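Local coordinates for protein 3-guanidinopropionase (Pseudomonas aeruginosa, PDB 3NIQ) that catalyses the manganese-dependent hydrolysis of 3-guanidinopropanoate to beta-alanine and urea, working as a homohexamer of the arginase family, at residues A[43-48]-A[53-58]; A[62-67]-A[294-299]; A[107-112]-A[130-135]; A[271-276]-A[310-315]. All blocks are in the same frame, centred on the assembly; numbering follows the deposited sequence.

Contact 1: A[43-48]-A[53-58]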
loop_
_atom_site.group_PDB
_atom_site.type_symbol
_atom_site.label_atom_id
_atom_site.label_comp_id
_atom_site.label_asym_id
_atom_site.label_seq_id
_atom_site.Cartn_x
_atom_site.Cartn_y
_atom_site.Cartn_z
ATOM N N PRO A 43 5.153 22.327 10.011
ATOM C CA PRO A 43 5.634 21.234 9.172
ATOM C C PRO A 43 7.138 21.081 9.320
ATOM O O PRO A 43 7.890 21.506 8.457
ATOM C CB PRO A 43 5.237 21.685 7.763
ATOM C CG PRO A 43 5.263 23.205 7.830
ATOM C CD PRO A 43 4.805 23.537 9.222
ATOM N N TRP A 44 7.566 20.468 10.421
ATOM C CA TRP A 44 8.971 20.494 10.800
ATOM C C TRP A 44 9.356 19.222 11.543
ATOM O O TRP A 44 8.741 18.857 12.555
ATOM C CB TRP A 44 9.221 21.726 11.670
ATOM C CG TRP A 44 10.640 21.873 12.128
ATOM C CD1 TRP A 44 11.763 21.806 11.354
ATOM C CD2 TRP A 44 11.086 22.141 13.464
ATOM N NE1 TRP A 44 12.884 22.009 12.129
ATOM C CE2 TRP A 44 12.499 22.211 13.426
ATOM C CE3 TRP A 44 10.427 22.328 14.694
ATOM C CZ2 TRP A 44 13.271 22.455 14.562
ATOM C CZ3 TRP A 44 11.203 22.588 15.832
ATOM C CH2 TRP A 44 12.611 22.654 15.748
ATOM N N ASP A 45 10.340 18.504 11.021
ATOM C CA ASP A 45 10.789 17.276 11.698
ATOM C C ASP A 45 12.314 17.219 11.849
ATOM O O ASP A 45 12.910 16.136 11.933
ATOM C CB ASP A 45 10.214 16.006 11.020
ATOM C CG ASP A 45 10.591 15.894 9.533
ATOM O OD1 ASP A 45 11.555 16.568 9.079
ATOM O OD2 ASP A 45 9.907 15.128 8.817
ATOM N N GLY A 46 12.933 18.394 11.903
ATOM C CA GLY A 46 14.383 18.512 12.163
ATOM C C GLY A 46 14.842 17.804 13.445
ATOM O O GLY A 46 15.987 17.336 13.538
ATOM N N GLY A 47 13.957 17.706 14.433
ATOM C CA GLY A 47 14.289 17.038 15.694
ATOM C C GLY A 47 14.230 15.511 15.641
ATOM O O GLY A 47 14.496 14.837 16.653
ATOM N N THR A 48 13.879 14.945 14.483
ATOM C CA THR A 48 13.641 13.503 14.421
ATOM C C THR A 48 14.935 12.669 14.330
ATOM O O THR A 48 15.720 12.808 13.392
ATOM C CB THR A 48 12.618 13.128 13.301
ATOM O OG1 THR A 48 11.323 13.640 13.666
ATOM C CG2 THR A 48 12.537 11.620 13.162
ATOM N N GLY A 53 9.447 12.457 8.574
ATOM C CA GLY A 53 8.286 12.500 7.706
ATOM C C GLY A 53 7.135 13.311 8.281
ATOM O O GLY A 53 6.218 13.659 7.552
ATOM N N ALA A 54 7.213 13.658 9.566
ATOM C CA ALA A 54 6.198 14.490 10.226
ATOM C C ALA A 54 6.081 15.893 9.609
ATOM O O ALA A 54 5.094 16.602 9.830
ATOM C CB ALA A 54 6.451 14.567 11.767
ATOM N N ARG A 55 7.059 16.274 8.792
ATOM C CA ARG A 55 6.973 17.545 8.062
ATOM C C ARG A 55 5.730 17.596 7.174
ATOM O O ARG A 55 5.212 18.680 6.867
ATOM C CB ARG A 55 8.242 17.788 7.222
ATOM C CG ARG A 55 8.426 16.817 6.058
ATOM C CD ARG A 55 9.745 17.096 5.294
ATOM N NE ARG A 55 10.921 16.916 6.143
ATOM C CZ ARG A 55 12.170 17.186 5.766
ATOM N NH1 ARG A 55 12.423 17.631 4.527
ATOM N NH2 ARG A 55 13.171 16.986 6.614
ATOM N N HIS A 56 5.240 16.424 6.767
ATOM C CA HIS A 56 4.031 16.353 5.916
ATOM C C HIS A 56 2.724 16.276 6.693
ATOM O O HIS A 56 1.631 16.325 6.113
ATOM C CB HIS A 56 4.124 15.150 4.955
ATOM C CG HIS A 56 5.396 15.127 4.161
ATOM N ND1 HIS A 56 5.655 16.027 3.150
ATOM C CD2 HIS A 56 6.485 14.329 4.246
ATOM C CE1 HIS A 56 6.840 15.766 2.622
ATOM N NE2 HIS A 56 7.373 14.751 3.281
ATOM N N GLY A 57 2.829 16.138 8.006
ATOM C CA GLY A 57 1.634 15.944 8.834
ATOM C C GLY A 57 0.571 17.012 8.688
ATOM O O GLY A 57 -0.612 16.699 8.521
ATOM N N PRO A 58 0.967 18.291 8.746
ATOM C CA PRO A 58 -0.065 19.312 8.684
ATOM C C PRO A 58 -0.863 19.307 7.371
ATOM O O PRO A 58 -2.077 19.544 7.375
ATOM C CB PRO A 58 0.728 20.612 8.836
ATOM C CG PRO A 58 1.927 20.199 9.640
ATOM C CD PRO A 58 2.293 18.883 8.983
#
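The carboxylate of Asp-45 lies at the edge of the Arg-55 guanidinium and near its plane, the two flat groups turned 46° against each other. Over the centre of the His-56 ring lies Arg-55 CG. Arg-55 grips Asp-45 side-on: NH2 is 3.0 Å from Asp-45 OD1, using its syn lone pair, and NE also lies 3.0 Å from Asp-45 OD1, with a weak bond to Asp-45 OD2. The two faces of the carboxylate are used by backbone: Gly-53 N (2.7 Å) and Arg-55 N (3.1 Å) reach Asp-45 OD2 from opposite faces, so four N-H groups hold one buried side chain and fix its rotation. A chi1 of 67° and a bend at chi3 turn the Arg-55 guanidinium toward this carboxylate. Its remaining nitrogen, NH1, bonds to Asn-50 O of a second subunit, tying the salt bridge to the hexamer interface. Pro-43 CB rests 3.1 Å from Arg-55 O and 4.1 Å from Pro-58 CG. The positive phi of Gly-53 suits glycine. An aspartate in the loop at the C-terminal end of strand 37-42 thus pins the 3-10 turn leading into helix 57-64 of the arginase fold, the Ala-54 side chain about 10 Å from a manganese ion.

Contact 2: A[62-67]-A[294-299]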
loop_
_atom_site.group_PDB
_atom_site.type_symbol
_atom_site.label_atom_id
_atom_site.label_comp_id
_atom_site.label_asym_id
_atom_site.label_seq_id
_atom_site.Cartn_x
_atom_site.Cartn_y
_atom_site.Cartn_z
ATOM N N ARG A 62 -4.835 18.589 7.386
ATOM C CA ARG A 62 -5.759 19.550 6.765
ATOM C C ARG A 62 -6.708 18.786 5.860
ATOM O O ARG A 62 -7.917 18.970 5.906
ATOM C CB ARG A 62 -5.027 20.605 5.913
ATOM C CG ARG A 62 -4.364 21.728 6.711
ATOM C CD ARG A 62 -3.934 22.896 5.817
ATOM N NE ARG A 62 -3.573 24.082 6.596
ATOM C CZ ARG A 62 -2.349 24.346 7.061
ATOM N NH1 ARG A 62 -1.347 23.499 6.834
ATOM N NH2 ARG A 62 -2.122 25.464 7.750
ATOM N N ASN A 63 -6.129 17.919 5.046
ATOM C CA ASN A 63 -6.890 17.144 4.090
ATOM C C ASN A 63 -8.007 16.316 4.711
ATOM O O ASN A 63 -9.174 16.442 4.329
ATOM C CB ASN A 63 -5.940 16.241 3.336
ATOM C CG ASN A 63 -6.505 15.817 2.023
ATOM O OD1 ASN A 63 -7.371 14.946 1.958
ATOM N ND2 ASN A 63 -6.051 16.471 0.956
ATOM N N LEU A 64 -7.640 15.477 5.682
ATOM C CA LEU A 64 -8.598 14.625 6.367
ATOM C C LEU A 64 -9.565 15.382 7.269
ATOM O O LEU A 64 -10.670 14.889 7.539
ATOM C CB LEU A 64 -7.873 13.535 7.178
ATOM C CG LEU A 64 -7.568 12.259 6.390
ATOM C CD1 LEU A 64 -8.885 11.527 5.937
ATOM C CD2 LEU A 64 -6.662 12.476 5.190
ATOM N N SER A 65 -9.164 16.569 7.728
ATOM C CA SER A 65 -10.060 17.384 8.574
ATOM C C SER A 65 -11.344 17.816 7.839
ATOM O O SER A 65 -12.279 18.304 8.460
ATOM C CB SER A 65 -9.333 18.604 9.159
ATOM O OG SER A 65 -9.177 19.627 8.187
ATOM N N SER A 66 -11.382 17.627 6.516
ATOM C CA SER A 66 -12.616 17.798 5.735
ATOM C C SER A 66 -13.755 16.919 6.234
ATOM O O SER A 66 -14.915 17.207 5.953
ATOM C CB SER A 66 -12.347 17.428 4.271
ATOM O OG SER A 66 -11.726 18.517 3.651
ATOM N N LEU A 67 -13.434 15.842 6.955
ATOM C CA LEU A 67 -14.484 14.916 7.420
ATOM C C LEU A 67 -15.153 15.376 8.706
ATOM O O LEU A 67 -16.188 14.817 9.102
ATOM C CB LEU A 67 -13.925 13.499 7.619
ATOM C CG LEU A 67 -13.163 12.858 6.459
ATOM C CD1 LEU A 67 -12.911 11.381 6.723
ATOM C CD2 LEU A 67 -13.939 13.036 5.150
ATOM N N ALA A 294 -5.083 7.035 7.737
ATOM C CA ALA A 294 -5.684 6.685 9.036
ATOM C C ALA A 294 -5.262 7.634 10.148
ATOM O O ALA A 294 -6.097 8.083 10.938
ATOM C CB ALA A 294 -5.341 5.211 9.450
ATOM N N THR A 295 -3.964 7.935 10.202
ATOM C CA THR A 295 -3.373 8.693 11.312
ATOM C C THR A 295 -3.692 10.185 11.146
ATOM O O THR A 295 -3.937 10.918 12.131
ATOM C CB THR A 295 -1.833 8.440 11.399
ATOM O OG1 THR A 295 -1.564 7.024 11.308
ATOM C CG2 THR A 295 -1.241 8.948 12.738
ATOM N N ALA A 296 -3.677 10.631 9.895
ATOM C CA ALA A 296 -4.164 11.967 9.536
ATOM C C ALA A 296 -5.587 12.201 10.052
ATOM O O ALA A 296 -5.885 13.261 10.622
ATOM C CB ALA A 296 -4.107 12.164 8.012
ATOM N N LEU A 297 -6.460 11.222 9.845
ATOM C CA LEU A 297 -7.837 11.323 10.352
ATOM C C LEU A 297 -7.893 11.291 11.881
ATOM O O LEU A 297 -8.630 12.066 12.504
ATOM C CB LEU A 297 -8.738 10.238 9.746
ATOM C CG LEU A 297 -10.186 10.250 10.260
ATOM C CD1 LEU A 297 -10.883 11.550 9.875
ATOM C CD2 LEU A 297 -10.961 9.037 9.770
ATOM N N VAL A 298 -7.122 10.410 12.504
ATOM C CA VAL A 298 -7.015 10.434 13.962
ATOM C C VAL A 298 -6.537 11.835 14.407
ATOM O O VAL A 298 -7.087 12.429 15.326
ATOM C CB VAL A 298 -6.029 9.329 14.481
ATOM C CG1 VAL A 298 -5.516 9.647 15.858
ATOM C CG2 VAL A 298 -6.685 7.960 14.474
ATOM N N GLY A 299 -5.536 12.372 13.725
ATOM C CA GLY A 299 -5.022 13.699 14.064
ATOM C C GLY A 299 -6.099 14.768 13.910
ATOM O O GLY A 299 -6.324 15.547 14.822
#
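Leu-64 drops its branched end onto the first turns of helix 294-317, and this is where the contact is tight. Its CD2 meets Ala-296 CB at 3.8 Å, while CD1 lies 4.0 Å from Leu-297 CB. The small side chain of Ala-296 probably helps the backbones come close: the CA atoms of Leu-64 and Leu-297 are 5.2 Å apart, and Leu-64 CG stands 3.8 Å from the backbone N of Leu-297. The side chains of the two leucines cross at about a right angle, so that Leu-64 lies across the root of Leu-297 instead of running beside it. The thinner part belongs to Leu-67, which adds a single methyl contact, CD1 to Leu-297 CD1 at 3.8 Å. Leu-297 points its CG away from its own backbone N (chi1 178°), and chi2 then carries CD1 to Leu-67. Leu-67 is partly exposed, has beside it a glycerol, probably from the crystallisation liquor, and also packs on Asn-50 of another neighbouring subunit, not the one whose Asn-50 binds Arg-55; Leu-297 touches Pro-255 of that same subunit. Within the chain, Arg-62 forms salt bridges with Asp-87 and Asp-90. Wholly apolar across its two segments, this leucine and alanine contact joins the later part of the 57-64 helix region to the start of the last helix, two helices flanking the parallel sheet of the arginase alpha/beta fold, close to a subunit boundary.

Contact 3: A[107-112]-A[130-135]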
loop_
_atom_site.group_PDB
_atom_site.type_symbol
_atom_site.label_atom_id
_atom_site.label_comp_id
_atom_site.label_asym_id
_atom_site.label_seq_id
_atom_site.Cartn_x
_atom_site.Cartn_y
_atom_site.Cartn_z
ATOM N N GLY A 107 9.193 32.975 16.849
ATOM C CA GLY A 107 8.838 34.332 16.416
ATOM C C GLY A 107 7.389 34.404 15.949
ATOM O O GLY A 107 6.652 35.320 16.304
ATOM N N PHE A 108 6.968 33.400 15.183
ATOM C CA PHE A 108 5.586 33.285 14.767
ATOM C C PHE A 108 4.641 33.171 15.965
ATOM O O PHE A 108 3.636 33.888 16.061
ATOM C CB PHE A 108 5.448 32.064 13.848
ATOM C CG PHE A 108 4.076 31.896 13.254
ATOM C CD1 PHE A 108 3.684 32.654 12.153
ATOM C CD2 PHE A 108 3.192 30.964 13.778
ATOM C CE1 PHE A 108 2.396 32.495 11.581
ATOM C CE2 PHE A 108 1.908 30.799 13.233
ATOM C CZ PHE A 108 1.509 31.574 12.128
ATOM N N TYR A 109 4.953 32.264 16.887
ATOM C CA TYR A 109 4.071 32.052 18.023
ATOM C C TYR A 109 4.034 33.233 18.987
ATOM O O TYR A 109 3.036 33.435 19.657
ATOM C CB TYR A 109 4.395 30.733 18.755
ATOM C CG TYR A 109 3.759 29.555 18.040
ATOM C CD1 TYR A 109 2.503 29.067 18.434
ATOM C CD2 TYR A 109 4.373 28.974 16.939
ATOM C CE1 TYR A 109 1.889 28.008 17.750
ATOM C CE2 TYR A 109 3.752 27.900 16.234
ATOM C CZ TYR A 109 2.533 27.424 16.660
ATOM O OH TYR A 109 1.906 26.394 15.998
ATOM N N ARG A 110 5.123 33.990 19.078
ATOM C CA ARG A 110 5.104 35.254 19.862
ATOM C C ARG A 110 4.050 36.228 19.319
ATOM O O ARG A 110 3.388 36.928 20.083
ATOM C CB ARG A 110 6.470 35.934 19.844
ATOM C CG ARG A 110 7.533 35.223 20.693
ATOM C CD ARG A 110 8.615 36.180 21.133
ATOM N NE ARG A 110 9.699 35.526 21.880
ATOM C CZ ARG A 110 10.676 36.201 22.486
ATOM N NH1 ARG A 110 10.683 37.537 22.445
ATOM N NH2 ARG A 110 11.643 35.553 23.134
ATOM N N GLN A 111 3.904 36.264 17.996
ATOM C CA GLN A 111 2.915 37.130 17.347
ATOM C C GLN A 111 1.514 36.631 17.623
ATOM O O GLN A 111 0.606 37.414 17.920
ATOM C CB GLN A 111 3.119 37.121 15.831
ATOM C CG GLN A 111 4.252 38.006 15.332
ATOM C CD GLN A 111 4.595 37.720 13.874
ATOM O OE1 GLN A 111 4.366 36.615 13.373
ATOM N NE2 GLN A 111 5.155 38.710 13.193
ATOM N N VAL A 112 1.325 35.320 17.477
ATOM C CA VAL A 112 0.041 34.708 17.761
ATOM C C VAL A 112 -0.328 35.042 19.224
ATOM O O VAL A 112 -1.420 35.518 19.496
ATOM C CB VAL A 112 0.090 33.165 17.528
ATOM C CG1 VAL A 112 -1.177 32.489 18.047
ATOM C CG2 VAL A 112 0.321 32.857 16.059
ATOM N N LEU A 130 8.436 22.907 21.828
ATOM C CA LEU A 130 9.385 23.799 22.495
ATOM C C LEU A 130 9.277 25.283 22.095
ATOM O O LEU A 130 9.045 26.120 22.961
ATOM C CB LEU A 130 10.832 23.317 22.337
ATOM C CG LEU A 130 11.902 24.205 22.992
ATOM C CD1 LEU A 130 11.617 24.408 24.460
ATOM C CD2 LEU A 130 13.299 23.599 22.784
ATOM N N PRO A 131 9.463 25.622 20.795
ATOM C CA PRO A 131 9.327 27.042 20.441
ATOM C C PRO A 131 7.946 27.626 20.750
ATOM O O PRO A 131 7.837 28.787 21.132
ATOM C CB PRO A 131 9.645 27.070 18.933
ATOM C CG PRO A 131 9.453 25.617 18.478
ATOM C CD PRO A 131 9.908 24.812 19.647
ATOM N N ILE A 132 6.897 26.826 20.625
ATOM C CA ILE A 132 5.567 27.224 21.085
ATOM C C ILE A 132 5.577 27.616 22.581
ATOM O O ILE A 132 5.090 28.700 22.956
ATOM C CB ILE A 132 4.532 26.074 20.819
ATOM C CG1 ILE A 132 4.424 25.798 19.320
ATOM C CG2 ILE A 132 3.135 26.429 21.408
ATOM C CD1 ILE A 132 3.350 24.690 18.908
ATOM N N PHE A 133 6.141 26.753 23.430
ATOM C CA PHE A 133 6.217 27.041 24.865
ATOM C C PHE A 133 7.099 28.269 25.143
ATOM O O PHE A 133 6.825 29.035 26.069
ATOM C CB PHE A 133 6.749 25.830 25.646
ATOM C CG PHE A 133 5.713 24.773 25.938
ATOM C CD1 PHE A 133 4.518 24.726 25.239
ATOM C CD2 PHE A 133 5.948 23.812 26.926
ATOM C CE1 PHE A 133 3.567 23.764 25.512
ATOM C CE2 PHE A 133 4.994 22.823 27.210
ATOM C CZ PHE A 133 3.799 22.800 26.499
ATOM N N ARG A 134 8.140 28.457 24.340
ATOM C CA ARG A 134 8.973 29.656 24.444
ATOM C C ARG A 134 8.153 30.922 24.256
ATOM O O ARG A 134 8.384 31.918 24.951
ATOM C CB ARG A 134 10.147 29.606 23.470
ATOM C CG ARG A 134 11.298 28.742 24.006
ATOM C CD ARG A 134 12.387 28.534 22.965
ATOM N NE ARG A 134 13.481 27.723 23.484
ATOM C CZ ARG A 134 14.595 27.451 22.803
ATOM N NH1 ARG A 134 14.745 27.883 21.555
ATOM N NH2 ARG A 134 15.545 26.716 23.357
ATOM N N ALA A 135 7.165 30.878 23.367
ATOM C CA ALA A 135 6.249 32.013 23.216
ATOM C C ALA A 135 5.197 32.089 24.304
ATOM O O ALA A 135 4.986 33.160 24.892
ATOM C CB ALA A 135 5.564 32.008 21.831
#
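Ile-132 lays CG1 over the centre of the Tyr-109 ring, 3.6 Å from the centroid and 8° off the ring normal, a CH-pi contact made squarely on the face. Ile-132 CD1 comes within 3.6 Å of Tyr-109 CZ, and Ile-132 CG2 lies near Tyr-109 CD1. Thus CG1 and CD1 of the isoleucine run from the ring centre toward the hydroxyl. A second point of contact is Ala-135, whose CB sits 3.5 Å from Tyr-109 CB and 3.4 Å from Arg-110 N, pressed against the backbone of the facing helix; the aliphatic CG of Arg-110 flanks Ala-135 CB at 3.9 Å. Such a small residue allows the helix axes to approach to 8.1 Å at a crossing angle of -41°.

What orients these groups lies one shell further out. Tyr-109 has CG anti to its carbonyl carbon (chi1 -81°), and its hydroxyl is hydrogen-bonded to Ser-121 on strand 118-123, which anchors the far end of the ring against the sheet. Ile-40 and Val-42 of strand 37-42 also touch the Tyr-109 side chain. Arg-110 extends outward to a salt bridge with Glu-106 one turn earlier in its own helix, leaving its aliphatic part beside Ala-135. Helices 98-114 and 129-136 lie on either side of strand 118-123 in the sequence, and that strand is parallel to its neighbours in the sheet. The contact thus joins consecutive helices of the alternating helix-strand pattern, packed along one layer of the arginase alpha/beta fold.

Contact 4: A[271-276]-A[310-315]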
loop_
_atom_site.group_PDB
_atom_site.type_symbol
_atom_site.label_atom_id
_atom_site.label_comp_id
_atom_site.label_asym_id
_atom_site.label_seq_id
_atom_site.Cartn_x
_atom_site.Cartn_y
_atom_site.Cartn_z
ATOM N N GLY A 271 -12.792 14.604 28.955
ATOM C CA GLY A 271 -12.775 14.819 30.408
ATOM C C GLY A 271 -11.903 15.983 30.867
ATOM O O GLY A 271 -11.862 16.310 32.067
ATOM N N LEU A 272 -11.226 16.631 29.919
ATOM C CA LEU A 272 -10.443 17.829 30.209
ATOM C C LEU A 272 -11.286 19.107 30.140
ATOM O O LEU A 272 -10.774 20.215 30.335
ATOM C CB LEU A 272 -9.241 17.931 29.272
ATOM C CG LEU A 272 -8.247 16.775 29.383
ATOM C CD1 LEU A 272 -7.056 16.970 28.448
ATOM C CD2 LEU A 272 -7.757 16.609 30.799
ATOM N N ARG A 273 -12.575 18.947 29.843
ATOM C CA ARG A 273 -13.460 20.083 29.700
ATOM C C ARG A 273 -13.508 20.901 31.004
ATOM O O ARG A 273 -13.480 20.335 32.108
ATOM C CB ARG A 273 -14.864 19.600 29.350
ATOM C CG ARG A 273 -15.792 20.724 28.935
ATOM C CD ARG A 273 -17.223 20.239 28.893
ATOM N NE ARG A 273 -18.092 21.274 28.344
ATOM C CZ ARG A 273 -19.345 21.055 27.964
ATOM N NH1 ARG A 273 -19.857 19.840 28.094
ATOM N NH2 ARG A 273 -20.076 22.049 27.463
ATOM N N GLY A 274 -13.537 22.223 30.869
ATOM C CA GLY A 274 -13.576 23.104 32.047
ATOM C C GLY A 274 -12.228 23.638 32.533
ATOM O O GLY A 274 -12.170 24.658 33.211
ATOM N N LEU A 275 -11.144 22.957 32.185
ATOM C CA LEU A 275 -9.828 23.416 32.575
ATOM C C LEU A 275 -9.495 24.735 31.893
ATOM O O LEU A 275 -10.097 25.095 30.878
ATOM C CB LEU A 275 -8.769 22.358 32.212
ATOM C CG LEU A 275 -8.887 21.044 33.004
ATOM C CD1 LEU A 275 -7.898 20.014 32.518
ATOM C CD2 LEU A 275 -8.708 21.249 34.483
ATOM N N ASP A 276 -8.532 25.456 32.452
ATOM C CA ASP A 276 -8.047 26.659 31.800
ATOM C C ASP A 276 -6.998 26.313 30.722
ATOM O O ASP A 276 -5.785 26.318 30.972
ATOM C CB ASP A 276 -7.511 27.672 32.818
ATOM C CG ASP A 276 -7.000 28.943 32.149
ATOM O OD1 ASP A 276 -7.550 29.306 31.097
ATOM O OD2 ASP A 276 -6.041 29.561 32.659
ATOM N N LEU A 310 -10.826 24.300 23.631
ATOM C CA LEU A 310 -10.195 25.609 23.539
ATOM C C LEU A 310 -11.215 26.706 23.228
ATOM O O LEU A 310 -11.096 27.822 23.728
ATOM C CB LEU A 310 -9.103 25.629 22.467
ATOM C CG LEU A 310 -7.879 24.751 22.719
ATOM C CD1 LEU A 310 -7.063 24.644 21.426
ATOM C CD2 LEU A 310 -7.018 25.383 23.834
ATOM N N ALA A 311 -12.184 26.403 22.374
ATOM C CA ALA A 311 -13.264 27.351 22.112
ATOM C C ALA A 311 -13.910 27.800 23.429
ATOM O O ALA A 311 -14.118 28.995 23.628
ATOM C CB ALA A 311 -14.312 26.744 21.180
ATOM N N GLU A 312 -14.222 26.854 24.314
ATOM C CA GLU A 312 -14.833 27.193 25.604
ATOM C C GLU A 312 -13.916 28.075 26.457
ATOM O O GLU A 312 -14.377 29.029 27.068
ATOM C CB GLU A 312 -15.243 25.949 26.388
ATOM C CG GLU A 312 -16.462 25.227 25.819
ATOM C CD GLU A 312 -17.163 24.348 26.838
ATOM O OE1 GLU A 312 -18.407 24.322 26.824
ATOM O OE2 GLU A 312 -16.484 23.653 27.633
ATOM N N SER A 313 -12.622 27.759 26.498
ATOM C CA SER A 313 -11.685 28.593 27.254
ATOM C C SER A 313 -11.608 29.987 26.658
ATOM O O SER A 313 -11.676 30.972 27.389
ATOM C CB SER A 313 -10.282 27.966 27.326
ATOM O OG SER A 313 -10.281 26.832 28.170
ATOM N N ALA A 314 -11.482 30.079 25.337
ATOM C CA ALA A 314 -11.432 31.381 24.677
ATOM C C ALA A 314 -12.724 32.177 24.907
ATOM O O ALA A 314 -12.700 33.417 24.965
ATOM C CB ALA A 314 -11.151 31.245 23.184
ATOM N N ALA A 315 -13.837 31.462 25.047
ATOM C CA ALA A 315 -15.143 32.099 25.222
ATOM C C ALA A 315 -15.223 32.711 26.617
ATOM O O ALA A 315 -15.703 33.834 26.771
ATOM C CB ALA A 315 -16.299 31.081 25.006
HETATM O O HOH W 1 -13.852 23.552 28.593
#
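Arg-273 and Glu-312 meet side-on, the guanidinium presenting its NE and NH2 edge to both carboxylate oxygens. Arg-273 NE donates to Glu-312 OE2 at 3.0 Å and NH2 to OE1 at 2.9 Å, both with N-H...O angles close to 158°. Although the two bonds are matched, the groups are not coplanar: their planes are 39° apart. The carboxylate oxygens remain near the plane of the guanidinium, whereas both nitrogens approach the syn side of the carboxylate from somewhat out of its plane. Arg-273 reaches across on a chain extended from CG to NE, a chi1 of -169° setting CG beside the carbonyl carbon. Glu-312 comes from the helix with its own chain extended beyond CG, and the two side chains meet at a slant.

A water molecule adds a second link between the turn and the helix. It accepts from Gly-274 N at 2.7 Å and donates to Glu-312 OE2 at 2.8 Å, so OE2 is shared by arginine and water. Gly-274 has a positive phi in the type II turn from Leu-272 to Leu-275, whose geometry is consistent with its N-H reaching the water. One helical position further on, Ser-313 OG stands 3.2 Å from Leu-275 O and takes a hydrogen bond from the backbone N of Leu-277, at the start of strand 277-283. Arg-316 also donates to Leu-275 O.

With Arg-273 exposed and Glu-312 only partly so, solvent would probably soften the charge attraction; the paired bonds and bridging water nevertheless make the link directional, holding the turn before strand 277-283 to the C-terminal helix.

Overall arrangement
The contacts lie around the eight-stranded parallel sheet of one subunit. Contacts 1 and 2 follow each other along the chain and share helix 57-64, their centres 16 Å apart; both touch the same neighbouring subunit. Contact 2 also shares helix 294-317 with contact 4, 22 Å away between centres, and their segments alternate in sequence, so the last helix is held near its start by one and near its end by the other. Contact 3, about 17 Å from contact 1 between centres, lies within the chain span closed by contact 2. Contacts 1 and 4 fall on opposite sides of the chain's centre, 28 Å between centres. Contacts 1 and 2 thus adjoin subunit interfaces, whereas 3 and 4 are internal to the subunit.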